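Local coordinates for protein Non-ribosomal peptide synthetase (Streptomyces halstedii, PDB 3WV5) that belongs to the AMP-binding (ANL) enzyme family as a non-ribosomal peptide synthetase, and here binds (2S,3S)-3-methyl-aspartic acid, at residues R310-S315 with P332-V337; W245-Y250 with P286-L291. All coordinates share one frame; numbering follows the deposited sequence.

Both contacts are largely buried, but they lie at different distances from the middle of the chain: the centre of interaction 2 is about 8 Å from the centre of the chain and that of interaction 1 about 18 Å, with an exposed turn at Gly333. They meet in one sheet, where strands 311-314 and 284-287 are neighbours and Thr313 O lies 2.9 Å from Ile287 N, a probable hydrogen bond. Chemistry follows position. Interaction 1 is strand pairing, built on main-chain hydrogen bonds and burying 434 Å². Interaction 2 is apolar side-chain packing of a helix start on the end of a strand, burying 174 Å². Each also reaches the bound (2S,3S)-3-methyl-aspartic acid from one of its segments.

Interaction 1: R310-S315 with P332-V337. With 2AS ((2S,3S)-3-methyl-aspartic acid), chain C.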
loop_
_atom_site.group_PDB
_atom_site.type_symbol
_atom_site.label_atom_id
_atom_site.label_comp_id
_atom_site.label_asym_id
_atom_site.label_seq_id
_atom_site.Cartn_x
_atom_site.Cartn_y
_atom_site.Cartn_z
ATOM N N ARG A 310 -6.372 9.353 -16.324
ATOM C CA ARG A 310 -5.121 9.814 -16.877
ATOM C C ARG A 310 -3.931 8.884 -16.701
ATOM O O ARG A 310 -2.837 9.122 -17.305
ATOM C CB ARG A 310 -4.783 11.214 -16.311
ATOM C CG ARG A 310 -4.078 11.250 -14.921
ATOM C CD ARG A 310 -3.976 12.709 -14.449
ATOM N NE ARG A 310 -3.296 12.887 -13.177
ATOM C CZ ARG A 310 -1.972 12.893 -13.010
ATOM N NH1 ARG A 310 -1.175 12.665 -14.052
ATOM N NH2 ARG A 310 -1.435 13.058 -11.808
ATOM N N MET A 311 -4.056 7.868 -15.843
ATOM C CA MET A 311 -2.931 6.972 -15.601
ATOM C C MET A 311 -3.337 5.648 -15.032
ATOM O O MET A 311 -4.207 5.560 -14.131
ATOM C CB MET A 311 -1.867 7.620 -14.707
ATOM C CG MET A 311 -0.554 6.908 -14.751
ATOM S SD MET A 311 0.717 7.594 -13.709
ATOM C CE MET A 311 0.937 9.229 -14.448
ATOM N N PHE A 312 -2.763 4.603 -15.609
ATOM C CA PHE A 312 -2.831 3.282 -15.057
ATOM C C PHE A 312 -1.390 2.920 -14.638
ATOM O O PHE A 312 -0.459 3.136 -15.436
ATOM C CB PHE A 312 -3.332 2.279 -16.106
ATOM C CG PHE A 312 -4.712 2.547 -16.603
ATOM C CD1 PHE A 312 -5.802 2.091 -15.916
ATOM C CD2 PHE A 312 -4.915 3.270 -17.778
ATOM C CE1 PHE A 312 -7.084 2.330 -16.372
ATOM C CE2 PHE A 312 -6.189 3.544 -18.253
ATOM C CZ PHE A 312 -7.277 3.055 -17.560
ATOM N N THR A 313 -1.212 2.361 -13.444
ATOM C CA THR A 313 0.112 2.005 -12.964
ATOM C C THR A 313 0.076 0.540 -12.605
ATOM O O THR A 313 -0.623 0.144 -11.666
ATOM C CB THR A 313 0.527 2.819 -11.707
ATOM O OG1 THR A 313 -0.418 2.591 -10.635
ATOM C CG2 THR A 313 0.489 4.290 -12.066
ATOM N N ASN A 314 0.833 -0.228 -13.389
ATOM C CA ASN A 314 0.851 -1.662 -13.295
ATOM C C ASN A 314 2.096 -2.165 -12.561
ATOM O O ASN A 314 3.227 -1.685 -12.806
ATOM C CB ASN A 314 0.763 -2.309 -14.672
ATOM C CG ASN A 314 0.707 -3.819 -14.584
ATOM O OD1 ASN A 314 -0.361 -4.419 -14.405
ATOM N ND2 ASN A 314 1.883 -4.448 -14.658
ATOM N N SER A 315 1.862 -3.086 -11.600
ATOM C CA SER A 315 2.948 -3.846 -11.029
ATOM C C SER A 315 2.457 -5.254 -10.758
ATOM O O SER A 315 1.398 -5.618 -11.192
ATOM C CB SER A 315 3.462 -3.215 -9.722
ATOM O OG SER A 315 4.805 -3.582 -9.500
ATOM N N PRO A 332 -7.443 6.944 -24.520
ATOM C CA PRO A 332 -6.300 7.558 -25.207
ATOM C C PRO A 332 -5.716 8.667 -24.382
ATOM O O PRO A 332 -4.563 8.959 -24.540
ATOM C CB PRO A 332 -6.913 8.074 -26.500
ATOM C CG PRO A 332 -8.314 8.398 -26.099
ATOM C CD PRO A 332 -8.692 7.189 -25.269
ATOM N N GLY A 333 -6.469 9.231 -23.450
ATOM C CA GLY A 333 -5.917 10.238 -22.559
ATOM C C GLY A 333 -5.061 9.717 -21.412
ATOM O O GLY A 333 -4.532 10.502 -20.632
ATOM N N ALA A 334 -4.882 8.412 -21.293
ATOM C CA ALA A 334 -4.240 7.887 -20.096
ATOM C C ALA A 334 -2.902 7.325 -20.432
ATOM O O ALA A 334 -2.732 6.743 -21.486
ATOM C CB ALA A 334 -5.133 6.824 -19.391
ATOM N N GLN A 335 -1.929 7.518 -19.549
ATOM C CA GLN A 335 -0.661 6.843 -19.670
ATOM C C GLN A 335 -0.700 5.464 -18.995
ATOM O O GLN A 335 -1.327 5.305 -17.976
ATOM C CB GLN A 335 0.428 7.717 -19.087
ATOM C CG GLN A 335 0.497 9.097 -19.710
ATOM C CD GLN A 335 1.472 10.018 -19.016
ATOM O OE1 GLN A 335 1.250 10.430 -17.899
ATOM N NE2 GLN A 335 2.507 10.425 -19.726
ATOM N N VAL A 336 -0.012 4.472 -19.573
ATOM C CA VAL A 336 0.043 3.136 -19.044
ATOM C C VAL A 336 1.487 2.907 -18.622
ATOM O O VAL A 336 2.374 2.924 -19.434
ATOM C CB VAL A 336 -0.316 2.091 -20.076
ATOM C CG1 VAL A 336 -0.159 0.701 -19.472
ATOM C CG2 VAL A 336 -1.715 2.334 -20.603
ATOM N N VAL A 337 1.692 2.794 -17.313
ATOM C CA VAL A 337 3.012 2.927 -16.718
ATOM C C VAL A 337 3.389 1.551 -16.146
ATOM O O VAL A 337 2.688 0.977 -15.318
ATOM C CB VAL A 337 2.953 3.989 -15.606
ATOM C CG1 VAL A 337 4.252 4.080 -14.864
ATOM C CG2 VAL A 337 2.626 5.304 -16.212
HETATM C C 2AS C . 5.073 -2.950 -5.950
HETATM O O 2AS C . 4.354 -2.131 -5.344
HETATM C CA 2AS C . 5.333 -4.349 -5.422
HETATM N N 2AS C . 5.151 -4.456 -3.926
HETATM C CB 2AS C . 4.396 -5.323 -6.115
HETATM C CG 2AS C . 4.570 -6.770 -5.615
HETATM O OD1 2AS C . 3.952 -7.657 -6.208
HETATM C C4 2AS C . 2.990 -4.849 -5.848
HETATM O OD2 2AS C . 5.296 -7.118 -4.653
HETATM O OXT 2AS C . 5.542 -2.655 -7.061
HETATM O O HOH W 1 -1.427 11.030 -16.860
#
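Met311 and Phe312 pair with Gln335 and Val336 as neighbouring parallel strands of a beta-alpha-beta unit, connected through helix 321-330. The short strand axes run 12° apart, and four backbone hydrogen bonds join them. Phe312 uses both its polar main-chain atoms: its N donates to Gln335 O at 2.9 Å, and its O accepts from Val337 N. Gln335 N to Arg310 O and Asn314 N to Val337 O complete the pairing.

On the face carrying Met311, Thr313, Gln335 and Val337, the thioether chain crosses the valine at an oblique angle. Met311 CG, anti to the backbone N (chi1 -164°), comes to 3.8 Å from Val337 CG2, and the bend at chi3 leaves CE 3.7 Å from Gln335 OE1. Leu229 of helix 215-229 packs on Met311, Thr313 and Val337 from this side. The other face, with Phe312 and Val336, is apolar. The Phe312 ring reaches back to Ala334, just before the neighbouring strand, bringing CE2 to 3.6 Å from Ala334 CB, with Val336 CG2 farther off at 4.4 Å from CD2; Phe331 and Leu295 add to this apolar cluster.

At the strand entrance a water is within hydrogen-bonding range of Gln335 OE1 and, more distantly, Arg310 NH1, while Arg310 NH2 makes a salt bridge with Asp235. At the opposite end, Ser315 OG donates a 2.7 Å hydrogen bond to OXT of (2S,3S)-3-methyl-aspartic acid.

Interaction 2: W245-Y250 with P286-L291; sequences WDFGLY and PIVPSL. With 2AS ((2S,3S)-3-methyl-aspartic acid), chain C.
Asp246 OD1 accepts a 2.7 Å hydrogen bond from the amino N of (2S,3S)-3-methyl-aspartic acid, so the first turn of helix 246-258 holds the amino group of the ligand. Lys346 NZ hydrogen-bonds to Asp246 O. Beside this polar site the contact turns apolar. Phe247 CB sits 3.8 Å above the Trp245 ring plane, over its centre, while Trp245 CZ2 lies at the edge of the Phe247 ring, in its plane. The ligand methyl C4 approaches both aromatics, 3.7 Å from Trp245 NE1 and 3.8 Å from Phe247 CD2.

In this AMP-binding (ANL) family protein, Trp245, Asp246 and Phe247 line the pocket of the bound ligand, where the N-terminal end of helix 246-258, with Trp245 as its N-cap residue, packs against the junction of strand 284-287 and helix 289-300, whose N-cap residue is Val288. One methyl bridges the two aromatics: Val288 CG2 is 3.7 Å from Trp245 CH2, whose ring is carried there with CG anti to the backbone N (chi1 -171°), and 4.0 Å from Phe247 CE2. Two residues earlier, Pro286 CB meets Phe247 CE1 at 3.5 Å. Phe247 CZ comes 3.4 Å from Ile287 O, at an oblique angle to the ring.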
loop_
_atom_site.group_PDB
_atom_site.type_symbol
_atom_site.label_atom_id
_atom_site.label_comp_id
_atom_site.label_asym_id
_atom_site.label_seq_id
_atom_site.Cartn_x
_atom_site.Cartn_y
_atom_site.Cartn_z
ATOM N N TRP A 245 -2.318 -5.636 1.054
ATOM C CA TRP A 245 -1.253 -5.750 0.042
ATOM C C TRP A 245 -0.580 -4.353 0.010
ATOM O O TRP A 245 -1.293 -3.358 0.112
ATOM C CB TRP A 245 -1.965 -6.037 -1.295
ATOM C CG TRP A 245 -1.186 -6.415 -2.503
ATOM C CD1 TRP A 245 0.172 -6.492 -2.677
ATOM C CD2 TRP A 245 -1.760 -6.681 -3.771
ATOM N NE1 TRP A 245 0.477 -6.853 -3.993
ATOM C CE2 TRP A 245 -0.700 -6.976 -4.674
ATOM C CE3 TRP A 245 -3.075 -6.725 -4.229
ATOM C CZ2 TRP A 245 -0.924 -7.317 -5.977
ATOM C CZ3 TRP A 245 -3.300 -7.073 -5.541
ATOM C CH2 TRP A 245 -2.229 -7.359 -6.406
ATOM N N ASP A 246 0.749 -4.262 -0.136
ATOM C CA ASP A 246 1.358 -2.930 -0.201
ATOM C C ASP A 246 0.891 -2.103 -1.425
ATOM O O ASP A 246 1.026 -0.863 -1.446
ATOM C CB ASP A 246 2.900 -2.976 -0.072
ATOM C CG ASP A 246 3.631 -3.438 -1.340
ATOM O OD1 ASP A 246 3.067 -3.511 -2.446
ATOM O OD2 ASP A 246 4.836 -3.763 -1.190
ATOM N N PHE A 247 0.259 -2.772 -2.398
ATOM C CA PHE A 247 -0.309 -2.052 -3.519
ATOM C C PHE A 247 -1.378 -1.114 -3.047
ATOM O O PHE A 247 -1.305 0.098 -3.313
ATOM C CB PHE A 247 -0.854 -3.017 -4.606
ATOM C CG PHE A 247 -0.555 -2.591 -6.003
ATOM C CD1 PHE A 247 -0.445 -1.257 -6.362
ATOM C CD2 PHE A 247 -0.386 -3.530 -6.986
ATOM C CE1 PHE A 247 -0.166 -0.856 -7.658
ATOM C CE2 PHE A 247 -0.124 -3.137 -8.311
ATOM C CZ PHE A 247 -0.028 -1.811 -8.651
ATOM N N GLY A 248 -2.336 -1.601 -2.256
ATOM C CA GLY A 248 -3.337 -0.684 -1.701
ATOM C C GLY A 248 -2.845 0.213 -0.556
ATOM O O GLY A 248 -3.248 1.371 -0.416
ATOM N N LEU A 249 -2.022 -0.325 0.320
ATOM C CA LEU A 249 -1.510 0.496 1.436
ATOM C C LEU A 249 -0.923 1.751 0.877
ATOM O O LEU A 249 -1.088 2.833 1.399
ATOM C CB LEU A 249 -0.478 -0.284 2.239
ATOM C CG LEU A 249 -0.403 -0.155 3.786
ATOM C CD1 LEU A 249 1.004 -0.059 4.306
ATOM C CD2 LEU A 249 -1.260 0.890 4.439
ATOM N N TYR A 250 -0.190 1.634 -0.207
ATOM C CA TYR A 250 0.562 2.831 -0.717
ATOM C C TYR A 250 -0.265 3.806 -1.522
ATOM O O TYR A 250 0.159 4.943 -1.729
ATOM C CB TYR A 250 1.773 2.391 -1.455
ATOM C CG TYR A 250 2.950 2.138 -0.550
ATOM C CD1 TYR A 250 4.025 3.015 -0.506
ATOM C CD2 TYR A 250 2.997 1.022 0.237
ATOM C CE1 TYR A 250 5.137 2.781 0.302
ATOM C CE2 TYR A 250 4.086 0.751 1.030
ATOM C CZ TYR A 250 5.155 1.641 1.096
ATOM O OH TYR A 250 6.213 1.362 1.979
ATOM N N PRO A 286 -4.446 2.118 -10.019
ATOM C CA PRO A 286 -3.473 1.026 -10.018
ATOM C C PRO A 286 -4.084 -0.225 -10.567
ATOM O O PRO A 286 -5.263 -0.522 -10.295
ATOM C CB PRO A 286 -3.164 0.795 -8.528
ATOM C CG PRO A 286 -4.351 1.353 -7.820
ATOM C CD PRO A 286 -4.865 2.478 -8.677
ATOM N N ILE A 287 -3.283 -0.971 -11.310
ATOM C CA ILE A 287 -3.754 -2.104 -11.950
ATOM C C ILE A 287 -2.775 -3.213 -11.764
ATOM O O ILE A 287 -1.554 -3.014 -11.485
ATOM C CB ILE A 287 -3.991 -1.906 -13.492
ATOM C CG1 ILE A 287 -2.757 -1.329 -14.159
ATOM C CG2 ILE A 287 -5.202 -1.041 -13.735
ATOM C CD1 ILE A 287 -2.838 -1.434 -15.700
ATOM N N VAL A 288 -3.327 -4.373 -12.028
ATOM C CA VAL A 288 -2.551 -5.604 -12.242
ATOM C C VAL A 288 -3.026 -6.170 -13.582
ATOM O O VAL A 288 -4.074 -5.774 -14.062
ATOM C CB VAL A 288 -2.885 -6.436 -10.929
ATOM C CG1 VAL A 288 -3.360 -7.784 -11.235
ATOM C CG2 VAL A 288 -1.749 -6.394 -9.909
ATOM N N PRO A 289 -2.263 -7.061 -14.235
ATOM C CA PRO A 289 -2.714 -7.424 -15.581
ATOM C C PRO A 289 -4.134 -8.022 -15.683
ATOM O O PRO A 289 -4.848 -7.790 -16.676
ATOM C CB PRO A 289 -1.690 -8.448 -16.016
ATOM C CG PRO A 289 -0.467 -8.024 -15.280
ATOM C CD PRO A 289 -0.932 -7.620 -13.946
ATOM N N SER A 290 -4.568 -8.754 -14.662
ATOM C CA SER A 290 -5.864 -9.384 -14.750
ATOM C C SER A 290 -6.987 -8.340 -14.588
ATOM O O SER A 290 -8.049 -8.448 -15.204
ATOM C CB SER A 290 -5.973 -10.490 -13.720
ATOM O OG SER A 290 -5.932 -9.888 -12.436
ATOM N N LEU A 291 -6.749 -7.338 -13.760
ATOM C CA LEU A 291 -7.697 -6.265 -13.573
ATOM C C LEU A 291 -7.753 -5.403 -14.838
ATOM O O LEU A 291 -8.803 -4.943 -15.226
ATOM C CB LEU A 291 -7.292 -5.417 -12.371
ATOM C CG LEU A 291 -8.198 -4.221 -12.107
ATOM C CD1 LEU A 291 -9.691 -4.631 -12.013
ATOM C CD2 LEU A 291 -7.780 -3.466 -10.862
HETATM C C 2AS C . 5.073 -2.950 -5.950
HETATM O O 2AS C . 4.354 -2.131 -5.344
HETATM C CA 2AS C . 5.333 -4.349 -5.422
HETATM N N 2AS C . 5.151 -4.456 -3.926
HETATM C CB 2AS C . 4.396 -5.323 -6.115
HETATM C CG 2AS C . 4.570 -6.770 -5.615
HETATM O OD1 2AS C . 3.952 -7.657 -6.208
HETATM C C4 2AS C . 2.990 -4.849 -5.848
HETATM O OD2 2AS C . 5.296 -7.118 -4.653
HETATM O OXT 2AS C . 5.542 -2.655 -7.061
#